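Local coordinates for protein glutathione peroxidase (Hypocrea jecorina, PDB 6VPD) that probably reduces hydroperoxides to alcohols and water, using the dithiol of thioredoxin as electron donor, at residues V34-A38 / V120-I124; N69-V73 / P176-Q180; I160-G164 / A186-P192. All coordinates share one frame. Numbering follows the deposited sequence.

Contact 1 (V34-A38 / V120-I124); sequences VPDGA and VMGKI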
loop_
_atom_site.group_PDB
_atom_site.type_symbol
_atom_site.label_atom_id
_atom_site.label_comp_id
_atom_site.label_asym_id
_atom_site.label_seq_id
_atom_site.Cartn_x
_atom_site.Cartn_y
_atom_site.Cartn_z
ATOM N N VAL A 34 -4.627 13.597 -22.721
ATOM C CA VAL A 34 -3.706 13.750 -21.594
ATOM C C VAL A 34 -2.422 14.386 -22.101
ATOM O O VAL A 34 -2.080 14.269 -23.289
ATOM C CB VAL A 34 -3.391 12.394 -20.927
ATOM C CG1 VAL A 34 -4.623 11.787 -20.263
ATOM C CG2 VAL A 34 -2.834 11.443 -21.966
ATOM N N PRO A 35 -1.669 15.050 -21.224
ATOM C CA PRO A 35 -0.372 15.596 -21.641
ATOM C C PRO A 35 0.725 14.551 -21.548
ATOM O O PRO A 35 0.797 13.787 -20.583
ATOM C CB PRO A 35 -0.129 16.721 -20.634
ATOM C CG PRO A 35 -0.737 16.166 -19.376
ATOM C CD PRO A 35 -1.970 15.383 -19.819
ATOM N N ASP A 36 1.592 14.523 -22.558
ATOM C CA ASP A 36 2.800 13.726 -22.413
ATOM C C ASP A 36 3.856 14.540 -21.672
ATOM O O ASP A 36 3.631 15.689 -21.288
ATOM C CB ASP A 36 3.311 13.235 -23.768
ATOM C CG ASP A 36 3.497 14.358 -24.773
ATOM O OD1 ASP A 36 3.714 15.517 -24.354
ATOM O OD2 ASP A 36 3.431 14.076 -25.990
ATOM N N GLY A 37 5.031 13.937 -21.477
ATOM C CA GLY A 37 6.084 14.603 -20.722
ATOM C C GLY A 37 6.371 16.009 -21.217
ATOM O O GLY A 37 6.446 16.958 -20.430
ATOM N N ALA A 38 6.499 16.168 -22.541
ATOM C CA ALA A 38 6.799 17.452 -23.185
ATOM C C ALA A 38 5.664 18.487 -23.052
ATOM O O ALA A 38 5.722 19.515 -23.747
ATOM C CB ALA A 38 7.130 17.222 -24.663
ATOM N N VAL A 120 5.849 7.299 -20.619
ATOM C CA VAL A 120 5.612 8.008 -19.367
ATOM C C VAL A 120 5.133 9.416 -19.705
ATOM O O VAL A 120 5.732 10.102 -20.541
ATOM C CB VAL A 120 6.873 8.029 -18.487
ATOM C CG1 VAL A 120 6.779 9.121 -17.455
ATOM C CG2 VAL A 120 7.056 6.666 -17.817
ATOM N N MET A 121 4.053 9.843 -19.060
ATOM C CA MET A 121 3.283 10.989 -19.513
ATOM C C MET A 121 3.590 12.229 -18.674
ATOM O O MET A 121 4.394 12.210 -17.735
ATOM C CB MET A 121 1.787 10.647 -19.487
ATOM C CG MET A 121 1.410 9.531 -20.458
ATOM S SD MET A 121 1.502 10.106 -22.169
ATOM C CE MET A 121 1.404 8.587 -23.105
ATOM N N GLY A 122 2.943 13.330 -19.037
ATOM C CA GLY A 122 3.061 14.537 -18.249
ATOM C C GLY A 122 2.625 14.314 -16.818
ATOM O O GLY A 122 1.906 13.366 -16.502
ATOM N N LYS A 123 3.096 15.192 -15.936
ATOM C CA LYS A 123 2.752 15.078 -14.525
ATOM C C LYS A 123 1.312 15.527 -14.317
ATOM O O LYS A 123 0.861 16.505 -14.918
ATOM C CB LYS A 123 3.699 15.912 -13.659
ATOM C CG LYS A 123 3.332 15.944 -12.174
ATOM C CD LYS A 123 3.099 17.396 -11.698
ATOM C CE LYS A 123 2.025 17.501 -10.581
ATOM N NZ LYS A 123 2.053 18.806 -9.839
ATOM N N ILE A 124 0.577 14.792 -13.477
ATOM C CA ILE A 124 -0.820 15.109 -13.195
ATOM C C ILE A 124 -1.120 14.917 -11.710
ATOM O O ILE A 124 -0.335 14.346 -10.942
ATOM C CB ILE A 124 -1.804 14.258 -14.022
ATOM C CG1 ILE A 124 -1.548 12.781 -13.791
ATOM C CG2 ILE A 124 -1.763 14.612 -15.515
ATOM C CD1 ILE A 124 -2.699 11.981 -14.234
#
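V120 enters the contact through its backbone: its O lies 4.0 Å from G37 N, and its side chain is about 12 Å from that of C61, the predicted active-site residue. M121 is buried. Its CB packs 3.5 Å from P35 O, and its SD lies 4.0 Å from D36 CB. The D36 carboxylate turns back along its own chain, where OD1 accepts a hydrogen bond from N40 N. The M121 side chain also packs on L88 and F90 of strand 85-92. G122 makes the central link, the backbone hydrogen bond from G122 N to P35 O, 2.7 Å. A side chain here would clash with P35 O and D36 O, so glycine lets the backbones close up. In the thioredoxin-like fold this ties the end of strand 33-35, half of an N-terminal hairpin with strand 41-43, to the loop between strand 85-92 and helix 133-141. I124 closes the segment, with CG2 4.3 Å from P35 CG, and V34 and I124 both pack on F90 and H132.

Contact 2 (N69-V73 / P176-Q180); sequences NLESV and PEKIQ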
loop_
_atom_site.group_PDB
_atom_site.type_symbol
_atom_site.label_atom_id
_atom_site.label_comp_id
_atom_site.label_asym_id
_atom_site.label_seq_id
_atom_site.Cartn_x
_atom_site.Cartn_y
_atom_site.Cartn_z
ATOM N N ASN A 69 9.466 -4.205 -12.147
ATOM C CA ASN A 69 8.365 -5.150 -12.322
ATOM C C ASN A 69 7.393 -4.704 -13.412
ATOM O O ASN A 69 6.889 -5.538 -14.179
ATOM C CB ASN A 69 7.627 -5.335 -11.002
ATOM C CG ASN A 69 8.420 -6.148 -10.009
ATOM O OD1 ASN A 69 8.563 -5.770 -8.845
ATOM N ND2 ASN A 69 8.944 -7.277 -10.466
ATOM N N LEU A 70 7.106 -3.401 -13.490
ATOM C CA LEU A 70 6.224 -2.911 -14.545
ATOM C C LEU A 70 6.917 -2.919 -15.899
ATOM O O LEU A 70 6.275 -3.174 -16.924
ATOM C CB LEU A 70 5.686 -1.506 -14.219
ATOM C CG LEU A 70 4.543 -1.508 -13.190
ATOM C CD1 LEU A 70 4.667 -0.419 -12.134
ATOM C CD2 LEU A 70 3.180 -1.462 -13.894
ATOM N N GLU A 71 8.222 -2.645 -15.939
ATOM C CA GLU A 71 8.958 -2.865 -17.179
ATOM C C GLU A 71 8.967 -4.344 -17.574
ATOM O O GLU A 71 8.905 -4.671 -18.764
ATOM C CB GLU A 71 10.376 -2.331 -17.036
ATOM C CG GLU A 71 11.194 -2.387 -18.299
ATOM C CD GLU A 71 10.620 -1.545 -19.419
ATOM O OE1 GLU A 71 10.956 -1.804 -20.596
ATOM O OE2 GLU A 71 9.842 -0.610 -19.133
ATOM N N SER A 72 8.998 -5.247 -16.592
ATOM C CA SER A 72 9.078 -6.676 -16.873
ATOM C C SER A 72 7.772 -7.217 -17.459
ATOM O O SER A 72 7.787 -7.940 -18.459
ATOM C CB SER A 72 9.467 -7.421 -15.595
ATOM O OG SER A 72 9.290 -8.818 -15.737
ATOM N N VAL A 73 6.631 -6.887 -16.851
ATOM C CA VAL A 73 5.342 -7.305 -17.406
ATOM C C VAL A 73 5.137 -6.722 -18.803
ATOM O O VAL A 73 4.518 -7.352 -19.664
ATOM C CB VAL A 73 4.200 -6.907 -16.446
ATOM C CG1 VAL A 73 2.845 -7.362 -16.987
ATOM C CG2 VAL A 73 4.432 -7.505 -15.078
ATOM N N PRO A 176 2.453 -6.276 -10.337
ATOM C CA PRO A 176 2.056 -6.339 -11.757
ATOM C C PRO A 176 1.947 -7.747 -12.356
ATOM O O PRO A 176 1.166 -7.976 -13.290
ATOM C CB PRO A 176 3.170 -5.537 -12.452
ATOM C CG PRO A 176 3.651 -4.565 -11.413
ATOM C CD PRO A 176 3.401 -5.173 -10.059
ATOM N N GLU A 177 2.723 -8.699 -11.823
ATOM C CA GLU A 177 2.715 -10.063 -12.332
ATOM C C GLU A 177 1.394 -10.763 -12.064
ATOM O O GLU A 177 1.089 -11.767 -12.720
ATOM C CB GLU A 177 3.870 -10.873 -11.727
ATOM C CG GLU A 177 5.276 -10.279 -11.903
ATOM C CD GLU A 177 5.459 -8.916 -11.233
ATOM O OE1 GLU A 177 4.755 -8.626 -10.235
ATOM O OE2 GLU A 177 6.300 -8.117 -11.716
ATOM N N LYS A 178 0.602 -10.254 -11.118
ATOM C CA LYS A 178 -0.708 -10.833 -10.841
ATOM C C LYS A 178 -1.788 -10.258 -11.757
ATOM O O LYS A 178 -2.836 -10.891 -11.942
ATOM C CB LYS A 178 -1.070 -10.630 -9.348
ATOM C CG LYS A 178 -2.571 -10.760 -9.009
ATOM C CD LYS A 178 -2.927 -10.251 -7.614
ATOM C CE LYS A 178 -4.354 -10.673 -7.207
ATOM N NZ LYS A 178 -4.554 -10.729 -5.726
ATOM N N ILE A 179 -1.547 -9.096 -12.369
ATOM C CA ILE A 179 -2.461 -8.625 -13.397
ATOM C C ILE A 179 -2.284 -9.381 -14.704
ATOM O O ILE A 179 -3.202 -9.375 -15.539
ATOM C CB ILE A 179 -2.249 -7.130 -13.659
ATOM C CG1 ILE A 179 -1.907 -6.396 -12.374
ATOM C CG2 ILE A 179 -3.480 -6.507 -14.295
ATOM C CD1 ILE A 179 -1.740 -4.920 -12.623
ATOM N N GLN A 180 -1.133 -10.051 -14.876
ATOM C CA GLN A 180 -0.680 -10.516 -16.188
ATOM C C GLN A 180 -1.722 -11.383 -16.876
ATOM O O GLN A 180 -1.930 -11.261 -18.088
ATOM C CB GLN A 180 0.634 -11.285 -16.047
ATOM C CG GLN A 180 1.676 -10.964 -17.122
ATOM C CD GLN A 180 3.080 -11.427 -16.739
ATOM O OE1 GLN A 180 3.949 -10.616 -16.413
ATOM N NE2 GLN A 180 3.302 -12.731 -16.784
#
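Two helices lie side by side here, on one face of the central sheet of a thioredoxin-like fold. Helix 64-80 follows strand 51-58, and helix 176-188 follows strand 166-170 near the end of the chain. Their short segments run nearly parallel, at 21°, with axes 9.5 Å apart at closest approach. This is plain helix packing, away from the predicted active site.

The apolar contacts centre on P176, near the N-terminal end of helix 176-188. Its ring fits between L70 and V73, which are three residues apart and so point to a similar side of helix 64-80. L70 CG lies 3.6 Å from P176 CG, and V73 CG2 lies 3.5 Å from P176 CB. N69 adds a looser contact, CB to P176 CG at 4.1 Å. V73 is the most heavily covered residue of its segment. Beneath the pair, L70 and I179 both rest on L53 of strand 51-58, and P176 and I179 touch K157 of strand 157-160. The helices thus pack on each other and on the sheet.

The polar groups sit nearer the surface. The E177 side chain bends back toward helix 64-80, so that OE2 is 3.9 Å from V73 CG2. Q180, one turn after P176, reaches across to the same valine: its OE1 stands 3.4 Å from V73 CG2.

Contact 3 (I160-G164 / A186-P192); sequences IGRDG and AIKQPAP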
loop_
_atom_site.group_PDB
_atom_site.type_symbol
_atom_site.label_atom_id
_atom_site.label_comp_id
_atom_site.label_asym_id
_atom_site.label_seq_id
_atom_site.Cartn_x
_atom_site.Cartn_y
_atom_site.Cartn_z
ATOM N N ILE A 160 -7.524 -1.134 -18.784
ATOM C CA ILE A 160 -8.519 -0.739 -19.775
ATOM C C ILE A 160 -8.651 -1.849 -20.811
ATOM O O ILE A 160 -7.677 -2.183 -21.499
ATOM C CB ILE A 160 -8.150 0.582 -20.479
ATOM C CG1 ILE A 160 -7.734 1.708 -19.503
ATOM C CG2 ILE A 160 -9.315 1.004 -21.351
ATOM C CD1 ILE A 160 -8.708 2.025 -18.423
ATOM N N GLY A 161 -9.866 -2.391 -20.965
ATOM C CA GLY A 161 -10.120 -3.361 -22.011
ATOM C C GLY A 161 -10.204 -2.710 -23.382
ATOM O O GLY A 161 -10.273 -1.490 -23.521
ATOM N N ARG A 162 -10.194 -3.553 -24.421
ATOM C CA ARG A 162 -10.151 -3.045 -25.793
ATOM C C ARG A 162 -11.325 -2.118 -26.092
ATOM O O ARG A 162 -11.208 -1.226 -26.941
ATOM C CB ARG A 162 -10.136 -4.201 -26.795
ATOM C CG ARG A 162 -8.923 -5.114 -26.728
ATOM C CD ARG A 162 -8.910 -5.971 -27.991
ATOM N NE ARG A 162 -7.868 -6.991 -28.016
ATOM C CZ ARG A 162 -6.733 -6.898 -28.720
ATOM N NH1 ARG A 162 -6.476 -5.814 -29.451
ATOM N NH2 ARG A 162 -5.849 -7.893 -28.705
ATOM N N ASP A 163 -12.449 -2.298 -25.391
ATOM C CA ASP A 163 -13.627 -1.451 -25.531
ATOM C C ASP A 163 -13.558 -0.163 -24.721
ATOM O O ASP A 163 -14.482 0.655 -24.825
ATOM C CB ASP A 163 -14.879 -2.219 -25.108
ATOM C CG ASP A 163 -14.801 -2.708 -23.669
ATOM O OD1 ASP A 163 -13.665 -2.856 -23.132
ATOM O OD2 ASP A 163 -15.878 -2.954 -23.076
ATOM N N GLY A 164 -12.526 0.026 -23.897
ATOM C CA GLY A 164 -12.358 1.262 -23.162
ATOM C C GLY A 164 -13.048 1.354 -21.813
ATOM O O GLY A 164 -13.103 2.449 -21.245
ATOM N N ALA A 186 -7.821 -9.834 -21.440
ATOM C CA ALA A 186 -8.320 -8.669 -22.160
ATOM C C ALA A 186 -7.820 -8.672 -23.597
ATOM O O ALA A 186 -8.565 -8.281 -24.503
ATOM C CB ALA A 186 -7.934 -7.372 -21.455
ATOM N N ILE A 187 -6.600 -9.179 -23.834
ATOM C CA ILE A 187 -6.023 -9.167 -25.180
ATOM C C ILE A 187 -6.723 -10.181 -26.085
ATOM O O ILE A 187 -7.019 -9.889 -27.253
ATOM C CB ILE A 187 -4.501 -9.414 -25.113
ATOM C CG1 ILE A 187 -3.783 -8.195 -24.542
ATOM C CG2 ILE A 187 -3.929 -9.779 -26.501
ATOM C CD1 ILE A 187 -2.329 -8.455 -24.248
ATOM N N LYS A 188 -6.989 -11.392 -25.578
ATOM C CA LYS A 188 -7.650 -12.390 -26.418
ATOM C C LYS A 188 -9.088 -12.012 -26.763
ATOM O O LYS A 188 -9.668 -12.619 -27.666
ATOM C CB LYS A 188 -7.640 -13.757 -25.743
ATOM C CG LYS A 188 -6.269 -14.348 -25.487
ATOM C CD LYS A 188 -6.440 -15.670 -24.757
ATOM C CE LYS A 188 -5.233 -16.546 -24.917
ATOM N NZ LYS A 188 -4.015 -15.822 -24.460
ATOM N N GLN A 189 -9.666 -11.034 -26.081
ATOM C CA GLN A 189 -11.016 -10.536 -26.329
ATOM C C GLN A 189 -11.013 -9.600 -27.536
ATOM O O GLN A 189 -10.136 -8.744 -27.651
ATOM C CB GLN A 189 -11.543 -9.777 -25.099
ATOM C CG GLN A 189 -12.134 -10.645 -24.018
ATOM C CD GLN A 189 -13.463 -11.250 -24.436
ATOM O OE1 GLN A 189 -14.286 -10.602 -25.100
ATOM N NE2 GLN A 189 -13.678 -12.503 -24.054
ATOM N N PRO A 190 -11.971 -9.724 -28.446
ATOM C CA PRO A 190 -12.032 -8.768 -29.554
ATOM C C PRO A 190 -12.575 -7.429 -29.082
ATOM O O PRO A 190 -13.337 -7.357 -28.117
ATOM C CB PRO A 190 -12.982 -9.439 -30.551
ATOM C CG PRO A 190 -13.829 -10.335 -29.717
ATOM C CD PRO A 190 -12.972 -10.800 -28.578
ATOM N N ALA A 191 -12.152 -6.360 -29.764
ATOM C CA ALA A 191 -12.749 -5.045 -29.577
ATOM C C ALA A 191 -14.129 -4.993 -30.240
ATOM O O ALA A 191 -14.432 -5.794 -31.130
ATOM C CB ALA A 191 -11.849 -3.967 -30.175
ATOM N N PRO A 192 -14.993 -4.045 -29.831
ATOM C CA PRO A 192 -16.302 -3.952 -30.507
ATOM C C PRO A 192 -16.219 -3.335 -31.912
ATOM O O PRO A 192 -17.250 -3.155 -32.576
ATOM C CB PRO A 192 -17.116 -3.059 -29.569
ATOM C CG PRO A 192 -16.077 -2.201 -28.870
ATOM C CD PRO A 192 -14.872 -3.101 -28.700
#
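R162 makes the main polar link. Its NH2 donates to I187 O at 2.7 Å, and its NE donates to the same oxygen, I187 O, at 3.1 Å. This carbonyl belongs to the last turn of helix 176-188. R162 NE also lies 2.9 Å from Q189 O. The guanidinium has further partners: NH2 forms a salt bridge with D84, and NH1 bonds to G49 O. R162 comes from the type I beta turn G161-G164, closed by G164 N to G161 O at 2.7 Å. This turn joins antiparallel strands 157-160 and 166-170 in a beta hairpin of the thioredoxin-like fold. Farther out, the chain tail folds over the turn. R162 CB meets A191 CB at 3.8 Å, and D163 CB meets P192 CD at 3.7 Å. On the inner side, A186 and I187 pack on V51. One arginine thus meets the I187 carbonyl near the helix C-terminus with two donors, and its positive charge suits the negative end of the helix dipole.

How the contacts relate
All three contacts are partly buried, but they differ in how much surface they include. Contact 2 has no exposed residue among those that touch, whereas half of those in contact 3 are exposed. Contact 1 falls between. Contacts 2 and 3 share helix 176-188: contact 2 holds its N-terminal part against helix 64-80, and contact 3 holds its last turn and tail against a hairpin turn. Strand 51-58 lies beneath both. Contact 1 is separate, with its centre 22 Å from that of contact 2 and 24 Å from that of contact 3. The chemistry follows place: a single backbone hydrogen bond between a loop and a strand end, mainly apolar helix packing, and a charged arginine on a helix-end carbonyl.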